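Local coordinates for protein MATE family efflux transporter (Vibrio cholerae, PDB 6IDP) that probably exports drugs and other toxic compounds across the bacterial inner membrane, as a proton-dependent multidrug transporter of the MATE family, at residues A[294-298]-A[374-378]; A[69-74]-A[232-237]; A[6-11]-A[308-312]; A[16-21]-A[155-161]; A[98-103]-A[142-146]. Numbering follows the deposited sequence.

The five contacts lie within a helical MATE transporter, whose family builds two six-helix lobes. Contacts 4 and 5 belong to the N-lobe, contact 1 to the C-lobe; contacts 2 and 3 join the lobes. Contacts 1 and 2 have centres 10 Å apart and touch, N374 O lying 3.4 Å from A73 CB. Contact 1 also meets contact 3, with M297 CE 3.6 Å from L309 CD2. Contacts 2 and 4 touch through T72 OG1 and R155 NH2, 3.5 Å apart. Contacts 3 and 4 share helix 5-39, their centres 16 Å apart. Contact 5 stands 36 Å from contact 3, centre to centre. Monoolein chains touch segments of contacts 3, 4 and 5.

Contact 1 of 5, residues A[294-298]-A[374-378]; sequences IGRML and NALGK
A Schellman motif ending helix 360-375 is packed against the last turns of helix 281-299, inside the C-terminal lobe of the MATE fold. Residues 294-298 are fully helical. N374 and A375 finish their helix, L376 follows at phi/psi -90/5, and G377 is the C-prime residue with phi +80, its N bonded to N374 O at 2.9 Å. The backbones come closest at G295 and A375, whose CA atoms are 5.2 Å apart; the G295 CA rests 3.8 Å from A375 O. A375 directs its CB toward the facing helix, 3.8 Å from I294 CB. L376 leaves sideways, but its m,t rotamer brings CD2 to 3.7 Å from I294 CG2. L298, in rotamer t,p, points toward the turn and closes the apolar patch. No hydrogen bond links the two segments. Beyond the patch, I294 leans on V310 of helix 303-330. L298 CD2 sits 3.8 Å from L376 CD2 and 3.7 Å from L376 O.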
# COMPACT_ATOMS: atom_id res chain seq x y z
N ILE A 294 -12.60 8.71 -9.38
CA ILE A 294 -12.88 7.99 -10.61
C ILE A 294 -14.17 7.17 -10.51
O ILE A 294 -15.01 7.20 -11.40
CB ILE A 294 -11.72 7.04 -11.00
CG1 ILE A 294 -10.44 7.84 -11.24
CG2 ILE A 294 -12.07 6.25 -12.25
CD1 ILE A 294 -10.53 8.81 -12.40
N GLY A 295 -14.31 6.44 -9.40
CA GLY A 295 -15.47 5.59 -9.19
C GLY A 295 -16.77 6.36 -9.16
O GLY A 295 -17.76 5.96 -9.77
N ARG A 296 -16.77 7.49 -8.44
CA ARG A 296 -17.96 8.33 -8.37
C ARG A 296 -18.31 8.91 -9.74
O ARG A 296 -19.48 8.96 -10.12
CB ARG A 296 -17.76 9.47 -7.36
CG ARG A 296 -19.05 10.19 -6.99
CD ARG A 296 -18.79 11.58 -6.43
NE ARG A 296 -18.04 12.41 -7.37
CZ ARG A 296 -18.58 13.02 -8.42
NH1 ARG A 296 -19.87 12.90 -8.68
NH2 ARG A 296 -17.81 13.75 -9.22
N MET A 297 -17.28 9.33 -10.48
CA MET A 297 -17.49 9.92 -11.80
C MET A 297 -18.05 8.89 -12.78
O MET A 297 -18.89 9.22 -13.61
CB MET A 297 -16.19 10.53 -12.33
CG MET A 297 -15.84 11.88 -11.70
SD MET A 297 -14.29 12.59 -12.32
CE MET A 297 -13.22 11.17 -12.26
N LEU A 298 -17.58 7.65 -12.67
CA LEU A 298 -18.09 6.57 -13.51
C LEU A 298 -19.58 6.34 -13.26
O LEU A 298 -20.36 6.13 -14.19
CB LEU A 298 -17.31 5.28 -13.28
CG LEU A 298 -17.79 4.06 -14.07
CD1 LEU A 298 -17.84 4.36 -15.56
CD2 LEU A 298 -16.92 2.83 -13.81
N ASN A 374 -8.89 -0.66 -11.33
CA ASN A 374 -9.73 -1.14 -10.24
C ASN A 374 -10.92 -0.22 -9.98
O ASN A 374 -12.04 -0.68 -9.76
CB ASN A 374 -8.92 -1.30 -8.95
CG ASN A 374 -8.09 -2.58 -8.93
OD1 ASN A 374 -8.56 -3.64 -9.33
ND2 ASN A 374 -6.86 -2.48 -8.44
N ALA A 375 -10.66 1.09 -10.02
CA ALA A 375 -11.69 2.09 -9.76
C ALA A 375 -12.82 2.02 -10.79
O ALA A 375 -13.97 2.37 -10.49
CB ALA A 375 -11.08 3.48 -9.75
N LEU A 376 -12.49 1.58 -12.00
CA LEU A 376 -13.47 1.43 -13.07
C LEU A 376 -14.12 0.05 -13.07
O LEU A 376 -14.89 -0.28 -13.96
CB LEU A 376 -12.82 1.69 -14.43
CG LEU A 376 -12.32 3.10 -14.73
CD1 LEU A 376 -11.41 3.10 -15.94
CD2 LEU A 376 -13.49 4.06 -14.93
N GLY A 377 -13.79 -0.76 -12.07
CA GLY A 377 -14.35 -2.10 -11.97
C GLY A 377 -13.68 -3.11 -12.87
O GLY A 377 -14.14 -4.24 -13.01
N LYS A 378 -12.58 -2.70 -13.50
CA LYS A 378 -11.80 -3.60 -14.35
C LYS A 378 -10.65 -4.21 -13.57
O LYS A 378 -9.48 -3.88 -13.79
CB LYS A 378 -11.29 -2.84 -15.58
CG LYS A 378 -12.41 -2.20 -16.39
CD LYS A 378 -11.86 -1.30 -17.48
CE LYS A 378 -12.99 -0.58 -18.22
NZ LYS A 378 -13.92 -1.53 -18.90

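Contact 2 of 5, residues A[69-74]-A[232-237]; sequences IATTAV and ALGHIM
Two helical segments, 69-74 and 232-237, cross with their N-to-C directions 126° apart (signed angle 126°) and their axes 8.3 Å apart at closest. Such nearness goes with the small A70: A70 CA lies 5.1 Å from I236 CA. The A70 methyl is a low bump set into the hollow between L233, I236 and M237: its CB is 3.4 Å from L233 O, 3.8 Å from I236 CB and 3.9 Å from M237 CB. This is a seam between the two MATE lobes, helix 54-80 coming from the N-lobe and helix 226-259 opening the C-lobe. In the reverse sense, I236 (m,m) projects into the groove flanked by I69 and V74, with CG2 4.0 Å from I69 CG2 and CG1 4.3 Å from V74 CG2. L233 (m,t) starts sideways, yet its end wedges in beside A70, T71 and V74; its CD2 is 4.3 Å from A70 CB and from T71 N, and 4.1 Å from V74 CG2. V74, chi1 t, supplies the next bump, laying CG2 3.8 Å from A232 O. On the flanks, L233 also touches L93 and V94 of helix 84-111, while I69 and I236 both reach N374.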
# COMPACT_ATOMS: atom_id res chain seq x y z
N ILE A 69 -9.68 -1.61 -1.59
CA ILE A 69 -9.78 -1.31 -3.01
C ILE A 69 -11.19 -1.63 -3.53
O ILE A 69 -11.78 -0.85 -4.27
CB ILE A 69 -8.72 -2.09 -3.82
CG1 ILE A 69 -7.31 -1.58 -3.47
CG2 ILE A 69 -8.97 -1.97 -5.31
CD1 ILE A 69 -6.18 -2.34 -4.16
N ALA A 70 -11.74 -2.78 -3.13
CA ALA A 70 -13.09 -3.18 -3.54
C ALA A 70 -14.14 -2.24 -2.96
O ALA A 70 -15.10 -1.86 -3.65
CB ALA A 70 -13.37 -4.61 -3.11
N THR A 71 -13.97 -1.89 -1.70
CA THR A 71 -14.87 -0.98 -1.00
C THR A 71 -14.97 0.37 -1.70
O THR A 71 -16.06 0.88 -1.93
CB THR A 71 -14.41 -0.76 0.45
OG1 THR A 71 -14.35 -2.02 1.13
CG2 THR A 71 -15.37 0.17 1.18
N THR A 72 -13.82 0.94 -2.04
CA THR A 72 -13.77 2.26 -2.66
C THR A 72 -14.41 2.25 -4.04
O THR A 72 -15.20 3.14 -4.37
CB THR A 72 -12.32 2.77 -2.76
OG1 THR A 72 -11.86 3.15 -1.46
CG2 THR A 72 -12.24 3.98 -3.68
N ALA A 73 -14.09 1.24 -4.85
CA ALA A 73 -14.60 1.16 -6.21
C ALA A 73 -16.11 0.95 -6.27
O ALA A 73 -16.80 1.61 -7.05
CB ALA A 73 -13.89 0.04 -6.96
N VAL A 74 -16.63 0.04 -5.46
CA VAL A 74 -18.05 -0.31 -5.54
C VAL A 74 -18.93 0.75 -4.89
O VAL A 74 -19.97 1.12 -5.44
CB VAL A 74 -18.32 -1.68 -4.91
CG1 VAL A 74 -19.81 -2.01 -4.96
CG2 VAL A 74 -17.52 -2.76 -5.63
N ALA A 232 -20.30 -8.41 -6.16
CA ALA A 232 -19.76 -7.14 -6.64
C ALA A 232 -18.44 -6.82 -5.95
O ALA A 232 -17.46 -6.45 -6.60
CB ALA A 232 -20.76 -6.02 -6.44
N LEU A 233 -18.42 -6.96 -4.63
CA LEU A 233 -17.20 -6.70 -3.86
C LEU A 233 -16.11 -7.71 -4.21
O LEU A 233 -14.96 -7.34 -4.42
CB LEU A 233 -17.50 -6.73 -2.36
CG LEU A 233 -18.31 -5.57 -1.80
CD1 LEU A 233 -18.78 -5.86 -0.38
CD2 LEU A 233 -17.51 -4.27 -1.84
N GLY A 234 -16.49 -8.98 -4.29
CA GLY A 234 -15.56 -10.06 -4.55
C GLY A 234 -14.89 -9.99 -5.92
O GLY A 234 -13.75 -10.41 -6.08
N HIS A 235 -15.62 -9.46 -6.90
CA HIS A 235 -15.10 -9.30 -8.25
C HIS A 235 -13.85 -8.42 -8.30
O HIS A 235 -12.99 -8.60 -9.16
CB HIS A 235 -16.18 -8.70 -9.16
CG HIS A 235 -15.69 -8.36 -10.54
ND1 HIS A 235 -15.36 -9.32 -11.47
CD2 HIS A 235 -15.46 -7.16 -11.13
CE1 HIS A 235 -14.95 -8.73 -12.58
NE2 HIS A 235 -15.00 -7.42 -12.40
N ILE A 236 -13.77 -7.47 -7.37
CA ILE A 236 -12.61 -6.59 -7.29
C ILE A 236 -11.59 -7.15 -6.32
O ILE A 236 -10.39 -7.22 -6.61
CB ILE A 236 -13.00 -5.17 -6.83
CG1 ILE A 236 -14.17 -4.62 -7.65
CG2 ILE A 236 -11.79 -4.24 -6.91
CD1 ILE A 236 -13.78 -4.06 -9.00
N MET A 237 -12.08 -7.56 -5.15
CA MET A 237 -11.24 -7.98 -4.04
C MET A 237 -10.37 -9.20 -4.36
O MET A 237 -9.21 -9.27 -3.95
CB MET A 237 -12.11 -8.27 -2.82
CG MET A 237 -11.35 -8.81 -1.63
SD MET A 237 -12.42 -9.01 -0.20
CE MET A 237 -13.81 -9.86 -0.95

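Contact 3 of 5, residues A[6-11]-A[308-312]; sequences STSSLA and QLVRI. With OLC ((2R)-2,3-dihydroxypropyl (9Z)-octadec-9-enoate), chain P.
Side chains of helix 303-330 reach across to a turn and a half of helix 5-39; the axes of segments 6-11 and 308-312 approach to 9.7 Å, with N-to-C directions 64° apart (signed angle -64°). Both segments are regular helix, and three CA pairs set the register: T7-Q308 at 6.9 Å, L10-L309 at 6.2 Å and A11-I312 at 6.6 Å. I312 takes the extended m,t rotamer, which drives CD1 into the other helix, 3.4 Å from T7 O, 3.7 Å from T7 CG2 and 3.9 Å from L10 CB; its CG2 stays behind, 4.1 Å from A11 CB. L10, also m,t, points toward the partner and lays CD1 3.6 Å from Q308 OE1. Q308 is stretched as well (chi1 m, chi2 t), so that its amide reaches in between S6 and L10, OE1 3.8 Å from S6 OG, without a hydrogen bond. L309 differs: it leaves sideways, and its t,p rotamer turns CD1 back to 3.7 Å from L10 O. The packing is plain van der Waals contact between membrane helices, one from each MATE lobe. A monoolein chain runs beside it, its C11 3.3 Å from A11 O. Deeper in the C-lobe, L309 abuts L290, M293 and M297 of helix 281-299, and V310 abuts M369 and V372 of helix 360-375.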
# COMPACT_ATOMS: atom_id res chain seq x y z
N SER A 6 -12.34 23.82 -16.06
CA SER A 6 -12.71 22.48 -15.63
C SER A 6 -11.46 21.67 -15.32
O SER A 6 -11.41 20.94 -14.33
CB SER A 6 -13.56 21.78 -16.69
OG SER A 6 -12.79 21.44 -17.82
N THR A 7 -10.45 21.80 -16.18
CA THR A 7 -9.16 21.16 -15.96
C THR A 7 -8.51 21.72 -14.70
O THR A 7 -7.95 20.99 -13.89
CB THR A 7 -8.22 21.35 -17.17
OG1 THR A 7 -8.77 20.68 -18.31
CG2 THR A 7 -6.84 20.79 -16.87
N SER A 8 -8.59 23.04 -14.55
CA SER A 8 -8.07 23.71 -13.37
C SER A 8 -8.82 23.27 -12.12
O SER A 8 -8.23 23.12 -11.05
CB SER A 8 -8.16 25.23 -13.53
OG SER A 8 -7.82 25.90 -12.33
N SER A 9 -10.12 23.06 -12.25
CA SER A 9 -10.95 22.64 -11.13
C SER A 9 -10.68 21.19 -10.75
O SER A 9 -10.64 20.86 -9.56
CB SER A 9 -12.44 22.82 -11.47
OG SER A 9 -13.25 22.30 -10.43
N LEU A 10 -10.48 20.34 -11.75
CA LEU A 10 -10.18 18.93 -11.50
C LEU A 10 -8.81 18.78 -10.84
O LEU A 10 -8.64 17.94 -9.95
CB LEU A 10 -10.23 18.14 -12.81
CG LEU A 10 -11.62 17.87 -13.37
CD1 LEU A 10 -11.55 17.24 -14.75
CD2 LEU A 10 -12.40 16.98 -12.41
N ALA A 11 -7.86 19.60 -11.26
CA ALA A 11 -6.51 19.57 -10.70
C ALA A 11 -6.52 19.98 -9.23
O ALA A 11 -5.85 19.37 -8.40
CB ALA A 11 -5.58 20.47 -11.50
N GLN A 308 -9.96 13.33 -18.38
CA GLN A 308 -9.20 14.53 -18.04
C GLN A 308 -8.42 14.38 -16.73
O GLN A 308 -7.23 14.68 -16.67
CB GLN A 308 -10.14 15.74 -17.96
CG GLN A 308 -10.76 16.13 -19.31
CD GLN A 308 -11.59 17.40 -19.25
OE1 GLN A 308 -12.28 17.67 -18.27
NE2 GLN A 308 -11.54 18.18 -20.32
N LEU A 309 -9.09 13.90 -15.69
CA LEU A 309 -8.47 13.76 -14.37
C LEU A 309 -7.30 12.78 -14.38
O LEU A 309 -6.29 13.00 -13.71
CB LEU A 309 -9.51 13.33 -13.33
CG LEU A 309 -9.03 13.17 -11.89
CD1 LEU A 309 -8.45 14.47 -11.35
CD2 LEU A 309 -10.17 12.68 -11.00
N VAL A 310 -7.44 11.69 -15.13
CA VAL A 310 -6.39 10.69 -15.22
C VAL A 310 -5.16 11.27 -15.92
O VAL A 310 -4.02 11.05 -15.48
CB VAL A 310 -6.87 9.42 -15.96
CG1 VAL A 310 -5.69 8.52 -16.31
CG2 VAL A 310 -7.88 8.67 -15.11
N ARG A 311 -5.38 12.02 -16.99
CA ARG A 311 -4.28 12.65 -17.71
C ARG A 311 -3.60 13.71 -16.85
O ARG A 311 -2.38 13.84 -16.89
CB ARG A 311 -4.78 13.26 -19.03
CG ARG A 311 -5.02 12.23 -20.12
CD ARG A 311 -5.68 12.82 -21.34
NE ARG A 311 -5.73 11.87 -22.45
CZ ARG A 311 -4.86 11.85 -23.46
NH1 ARG A 311 -3.88 12.74 -23.51
NH2 ARG A 311 -4.98 10.94 -24.42
N ILE A 312 -4.39 14.45 -16.08
CA ILE A 312 -3.84 15.40 -15.12
C ILE A 312 -2.95 14.68 -14.11
O ILE A 312 -1.83 15.11 -13.84
CB ILE A 312 -4.95 16.16 -14.36
CG1 ILE A 312 -5.69 17.11 -15.31
CG2 ILE A 312 -4.38 16.94 -13.19
CD1 ILE A 312 -6.85 17.83 -14.65
C18 OLC P . 0.25 16.35 -2.87
C10 OLC P . -1.41 19.52 -9.33
C9 OLC P . -1.50 20.85 -9.52
C17 OLC P . 0.93 16.43 -4.21
C11 OLC P . -2.59 18.73 -8.80
C8 OLC P . -2.79 21.59 -9.21
C16 OLC P . -0.04 16.96 -5.25
C12 OLC P . -2.34 17.24 -8.97
C7 OLC P . -2.50 23.07 -9.02
C15 OLC P . -0.95 15.85 -5.71
C13 OLC P . -1.31 16.76 -7.97
C6 OLC P . -2.93 23.85 -10.25
C14 OLC P . -1.98 16.41 -6.66
C5 OLC P . -4.44 23.97 -10.28

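Contact 4 of 5, residues A[16-21]-A[155-161]; sequences QMTWPM and RANGNTL. With OLC ((2R)-2,3-dihydroxypropyl (9Z)-octadec-9-enoate), chain M.
This is a helix-to-loop contact within the N-lobe: helix 5-39, at its proline, meets the short turn joining helix 124-156 to helix 161-184. P20 has no amide hydrogen and M21 N bonds only weakly to T18 O (2.9 Å), so M17 O lacks its usual helical donor. T160 takes that place: with chi1 p, its OG1 donates to M17 O at 2.6 Å. CA atoms pair as M17-T160 (5.9 Å) and P20-L161 (5.4 Å). T160 is clasped by three side chains, M17 CE 3.7 Å from its CG2, M21 CG 3.8 Å from its CB, and P20 CB 3.7 Å from its O. M17 (m,m,m) curls over the loop, SD 3.6 Å from G158 O. L161 (t,p) bends back to put CD1 4.1 Å from P20 CG and 4.2 Å from W19 CH2. W19 NE1 bonds Q16 OE1 at 3.1 Å, and monoolein C12 lies over one indole face, 3.5 Å from NE1. R155 CD lies 4.3 Å from M21 CE, while R155 NE is hydrogen-bonded to M288 O of the C-lobe. G158, phi +77, is the C-prime residue of a Schellman motif, and N159 OD1 caps L162 N: a Schellman-terminated helix end and a capped helix start, docked at a proline kink.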
# COMPACT_ATOMS: atom_id res chain seq x y z
N GLN A 16 -6.51 18.67 -3.30
CA GLN A 16 -7.14 18.72 -1.99
C GLN A 16 -7.48 17.33 -1.47
O GLN A 16 -7.50 17.10 -0.26
CB GLN A 16 -8.41 19.58 -2.02
CG GLN A 16 -8.14 21.07 -2.16
CD GLN A 16 -7.36 21.65 -1.00
OE1 GLN A 16 -7.51 21.21 0.15
NE2 GLN A 16 -6.52 22.63 -1.28
N MET A 17 -7.74 16.39 -2.38
CA MET A 17 -8.01 15.02 -1.99
C MET A 17 -6.73 14.27 -1.62
O MET A 17 -6.74 13.39 -0.76
CB MET A 17 -8.73 14.27 -3.11
CG MET A 17 -10.19 14.64 -3.28
SD MET A 17 -11.27 13.85 -2.08
CE MET A 17 -11.07 12.12 -2.52
N THR A 18 -5.62 14.64 -2.27
CA THR A 18 -4.40 13.85 -2.17
C THR A 18 -3.49 14.24 -1.01
O THR A 18 -2.97 13.37 -0.31
CB THR A 18 -3.58 13.94 -3.48
OG1 THR A 18 -4.37 13.43 -4.57
CG2 THR A 18 -2.30 13.12 -3.38
N TRP A 19 -3.30 15.54 -0.77
CA TRP A 19 -2.34 15.96 0.26
C TRP A 19 -2.65 15.44 1.68
O TRP A 19 -1.71 15.20 2.44
CB TRP A 19 -2.19 17.49 0.26
CG TRP A 19 -3.30 18.28 0.89
CD1 TRP A 19 -4.31 18.94 0.23
CD2 TRP A 19 -3.52 18.51 2.29
NE1 TRP A 19 -5.14 19.55 1.14
CE2 TRP A 19 -4.67 19.30 2.40
CE3 TRP A 19 -2.85 18.12 3.45
CZ2 TRP A 19 -5.18 19.71 3.64
CZ3 TRP A 19 -3.35 18.52 4.67
CH2 TRP A 19 -4.50 19.31 4.76
N PRO A 20 -3.93 15.26 2.06
CA PRO A 20 -4.08 14.66 3.39
C PRO A 20 -3.60 13.22 3.45
O PRO A 20 -3.13 12.77 4.50
CB PRO A 20 -5.60 14.72 3.64
CG PRO A 20 -6.10 15.77 2.72
CD PRO A 20 -5.24 15.67 1.50
N MET A 21 -3.71 12.49 2.34
CA MET A 21 -3.24 11.11 2.29
C MET A 21 -1.72 11.08 2.28
O MET A 21 -1.11 10.14 2.78
CB MET A 21 -3.81 10.38 1.07
CG MET A 21 -5.32 10.18 1.11
SD MET A 21 -5.90 9.49 2.67
CE MET A 21 -5.06 7.91 2.71
N ARG A 155 -13.17 7.40 2.38
CA ARG A 155 -12.62 7.69 1.06
C ARG A 155 -13.64 7.39 -0.02
O ARG A 155 -13.81 8.17 -0.96
CB ARG A 155 -11.33 6.89 0.85
CG ARG A 155 -10.15 7.39 1.67
CD ARG A 155 -8.94 6.46 1.59
NE ARG A 155 -8.75 5.92 0.25
CZ ARG A 155 -8.73 4.62 -0.03
NH1 ARG A 155 -8.86 3.73 0.93
NH2 ARG A 155 -8.56 4.22 -1.29
N ALA A 156 -14.35 6.27 0.12
CA ALA A 156 -15.40 5.90 -0.82
C ALA A 156 -16.47 6.98 -0.91
O ALA A 156 -17.08 7.17 -1.96
CB ALA A 156 -16.02 4.56 -0.43
N ASN A 157 -16.69 7.68 0.20
CA ASN A 157 -17.64 8.78 0.24
C ASN A 157 -16.97 10.13 -0.02
O ASN A 157 -17.52 11.18 0.33
CB ASN A 157 -18.36 8.81 1.59
CG ASN A 157 -19.41 7.72 1.71
OD1 ASN A 157 -20.59 7.96 1.48
ND2 ASN A 157 -18.98 6.51 2.05
N GLY A 158 -15.79 10.10 -0.63
CA GLY A 158 -15.11 11.31 -1.06
C GLY A 158 -14.44 12.12 0.03
O GLY A 158 -14.25 13.33 -0.12
N ASN A 159 -14.06 11.47 1.12
CA ASN A 159 -13.40 12.16 2.22
C ASN A 159 -12.05 11.53 2.55
O ASN A 159 -11.99 10.38 3.00
CB ASN A 159 -14.30 12.17 3.46
CG ASN A 159 -13.73 13.03 4.59
OD1 ASN A 159 -12.59 12.85 5.00
ND2 ASN A 159 -14.54 13.95 5.09
N THR A 160 -10.98 12.28 2.32
CA THR A 160 -9.63 11.84 2.66
C THR A 160 -9.06 12.62 3.84
O THR A 160 -8.10 12.19 4.48
CB THR A 160 -8.67 11.96 1.46
OG1 THR A 160 -8.69 13.31 0.97
CG2 THR A 160 -9.07 11.01 0.34
N LEU A 161 -9.65 13.78 4.12
CA LEU A 161 -9.16 14.65 5.19
C LEU A 161 -9.25 13.97 6.55
O LEU A 161 -8.31 14.02 7.34
CB LEU A 161 -9.94 15.97 5.20
CG LEU A 161 -9.48 17.03 6.21
CD1 LEU A 161 -8.01 17.38 6.00
CD2 LEU A 161 -10.34 18.28 6.12
C18 OLC M . 2.20 19.63 0.21
C10 OLC M . -5.51 23.50 2.67
C17 OLC M . 0.82 19.64 0.85
C11 OLC M . -4.54 23.81 1.55
C16 OLC M . 0.48 21.05 1.28
C12 OLC M . -3.53 22.69 1.42
C15 OLC M . -0.94 21.09 1.82
C13 OLC M . -2.70 22.61 2.68
C14 OLC M . -1.24 22.48 2.33

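Contact 5 of 5, residues A[98-103]-A[142-146]; sequences GGIGVA and WTGAM. With OLC ((2R)-2,3-dihydroxypropyl (9Z)-octadec-9-enoate), chain C; OLC ((2R)-2,3-dihydroxypropyl (9Z)-octadec-9-enoate), chain R; OLC ((2R)-2,3-dihydroxypropyl (9Z)-octadec-9-enoate), chain B.
V102 forms the apolar centre, pointing toward the facing helix with chi1 t: its CG1 is 3.6 Å from W142 CD1 and its CG2 4.0 Å from A145 CB. A103 adds its methyl, CB 4.0 Å from W142 CD1. M146 (m,m,m) folds its sulfur onto bare backbone, SD 3.4 Å from G99 CA. Both segments are helical and nearly antiparallel, their directions 152° apart (signed angle 152°) and axes 9.8 Å at closest; CA pairs are V102-W142 (6.2 Å) and G99-M146 (6.5 Å). At the polar edge the W142 indole (chi1 t, chi2 91°) bridges the helices, NE1 donating to G99 O at 2.9 Å, with an N-H...O angle of 175°. Monoolein chains attend this edge: C14 of one lies 3.3 Å from G99 O, and C18 of another sits over an indole face, 3.8 Å from W142 CD2. Helices 84-111 and 124-156 are thus membrane neighbours in the N-lobe, with helix 189-213 packed on T143 and M146 through I204.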
# COMPACT_ATOMS: atom_id res chain seq x y z
N GLY A 98 -15.11 -7.49 6.86
CA GLY A 98 -13.75 -7.31 7.32
C GLY A 98 -13.57 -7.76 8.75
O GLY A 98 -12.57 -8.40 9.09
N GLY A 99 -14.53 -7.42 9.60
CA GLY A 99 -14.47 -7.77 11.01
C GLY A 99 -14.39 -9.26 11.23
O GLY A 99 -13.52 -9.74 11.96
N ILE A 100 -15.29 -10.00 10.60
CA ILE A 100 -15.34 -11.44 10.74
C ILE A 100 -14.19 -12.11 10.01
O ILE A 100 -13.53 -13.00 10.55
CB ILE A 100 -16.67 -12.01 10.21
CG1 ILE A 100 -17.84 -11.37 10.96
CG2 ILE A 100 -16.69 -13.52 10.34
CD1 ILE A 100 -19.19 -11.75 10.41
N GLY A 101 -13.94 -11.66 8.79
CA GLY A 101 -12.90 -12.22 7.95
C GLY A 101 -11.53 -12.18 8.61
O GLY A 101 -10.87 -13.21 8.74
N VAL A 102 -11.12 -11.00 9.05
CA VAL A 102 -9.81 -10.83 9.65
C VAL A 102 -9.72 -11.60 10.97
O VAL A 102 -8.68 -12.19 11.29
CB VAL A 102 -9.47 -9.34 9.87
CG1 VAL A 102 -8.14 -9.19 10.60
CG2 VAL A 102 -9.42 -8.62 8.53
N ALA A 103 -10.81 -11.62 11.73
CA ALA A 103 -10.87 -12.38 12.98
C ALA A 103 -10.64 -13.87 12.73
O ALA A 103 -9.88 -14.52 13.44
CB ALA A 103 -12.20 -12.16 13.68
N TRP A 142 -5.86 -6.83 13.75
CA TRP A 142 -7.31 -6.77 13.56
C TRP A 142 -7.82 -5.35 13.75
O TRP A 142 -8.61 -4.85 12.95
CB TRP A 142 -8.03 -7.72 14.52
CG TRP A 142 -9.51 -7.78 14.29
CD1 TRP A 142 -10.18 -8.66 13.48
CD2 TRP A 142 -10.51 -6.93 14.87
NE1 TRP A 142 -11.53 -8.40 13.52
CE2 TRP A 142 -11.76 -7.35 14.36
CE3 TRP A 142 -10.47 -5.86 15.77
CZ2 TRP A 142 -12.95 -6.73 14.73
CZ3 TRP A 142 -11.66 -5.25 16.12
CH2 TRP A 142 -12.88 -5.69 15.61
N THR A 143 -7.36 -4.70 14.82
CA THR A 143 -7.75 -3.34 15.12
C THR A 143 -7.31 -2.38 14.00
O THR A 143 -8.06 -1.48 13.63
CB THR A 143 -7.15 -2.87 16.47
OG1 THR A 143 -7.48 -3.83 17.48
CG2 THR A 143 -7.70 -1.52 16.87
N GLY A 144 -6.11 -2.61 13.47
CA GLY A 144 -5.60 -1.80 12.37
C GLY A 144 -6.38 -2.00 11.09
O GLY A 144 -6.64 -1.04 10.35
N ALA A 145 -6.76 -3.25 10.81
CA ALA A 145 -7.55 -3.57 9.63
C ALA A 145 -8.92 -2.89 9.68
O ALA A 145 -9.38 -2.34 8.68
CB ALA A 145 -7.72 -5.08 9.51
N MET A 146 -9.55 -2.91 10.86
CA MET A 146 -10.86 -2.31 11.05
C MET A 146 -10.82 -0.79 10.87
O MET A 146 -11.72 -0.21 10.26
CB MET A 146 -11.42 -2.65 12.43
CG MET A 146 -11.72 -4.11 12.63
SD MET A 146 -12.81 -4.78 11.36
CE MET A 146 -14.23 -3.70 11.52
C10 OLC C . -19.29 -9.15 14.06
C9 OLC C . -20.53 -8.70 13.82
C11 OLC C . -19.03 -10.15 15.16
C8 OLC C . -21.70 -9.19 14.64
C24 OLC C . -31.43 -5.55 10.76
C12 OLC C . -17.58 -10.06 15.58
C7 OLC C . -22.84 -8.20 14.51
C13 OLC C . -16.69 -10.28 14.38
C6 OLC C . -24.08 -8.93 14.04
C14 OLC C . -15.25 -10.03 14.77
C5 OLC C . -23.96 -9.27 12.56
C4 OLC C . -24.25 -8.04 11.73
C3 OLC C . -25.41 -8.29 10.80
C2 OLC C . -26.70 -7.84 11.45
C21 OLC C . -29.65 -6.65 9.44
C1 OLC C . -27.57 -7.13 10.43
C22 OLC C . -31.14 -6.60 9.71
O19 OLC C . -27.06 -6.56 9.49
O25 OLC C . -32.72 -5.75 11.30
O23 OLC C . -31.82 -6.28 8.52
O20 OLC C . -28.97 -7.13 10.57
C18 OLC R . -10.57 -9.85 17.32
C10 OLC R . -7.19 -16.68 19.09
C9 OLC R . -7.40 -17.82 19.79
C17 OLC R . -9.09 -9.99 17.58
C11 OLC R . -6.01 -15.79 19.39
C8 OLC R . -6.44 -18.25 20.89
C16 OLC R . -8.61 -11.33 17.08
C12 OLC R . -5.59 -15.07 18.13
C7 OLC R . -6.88 -19.58 21.45
C15 OLC R . -7.27 -11.67 17.69
C13 OLC R . -5.79 -13.58 18.29
C6 OLC R . -5.70 -20.27 22.10
C14 OLC R . -6.96 -13.13 17.44
C5 OLC R . -5.72 -21.74 21.77
C18 OLC B . -4.15 3.29 10.25
C10 OLC B . -1.20 0.71 4.40
C9 OLC B . -1.26 1.31 3.19
C17 OLC B . -4.37 2.16 9.27
C11 OLC B . -2.24 -0.32 4.79
C8 OLC B . -2.36 0.96 2.22
C16 OLC B . -4.03 0.84 9.94
C12 OLC B . -2.06 -0.69 6.25
C15 OLC B . -3.50 -0.14 8.92
C13 OLC B . -1.98 0.57 7.09
C14 OLC B . -2.07 0.21 8.56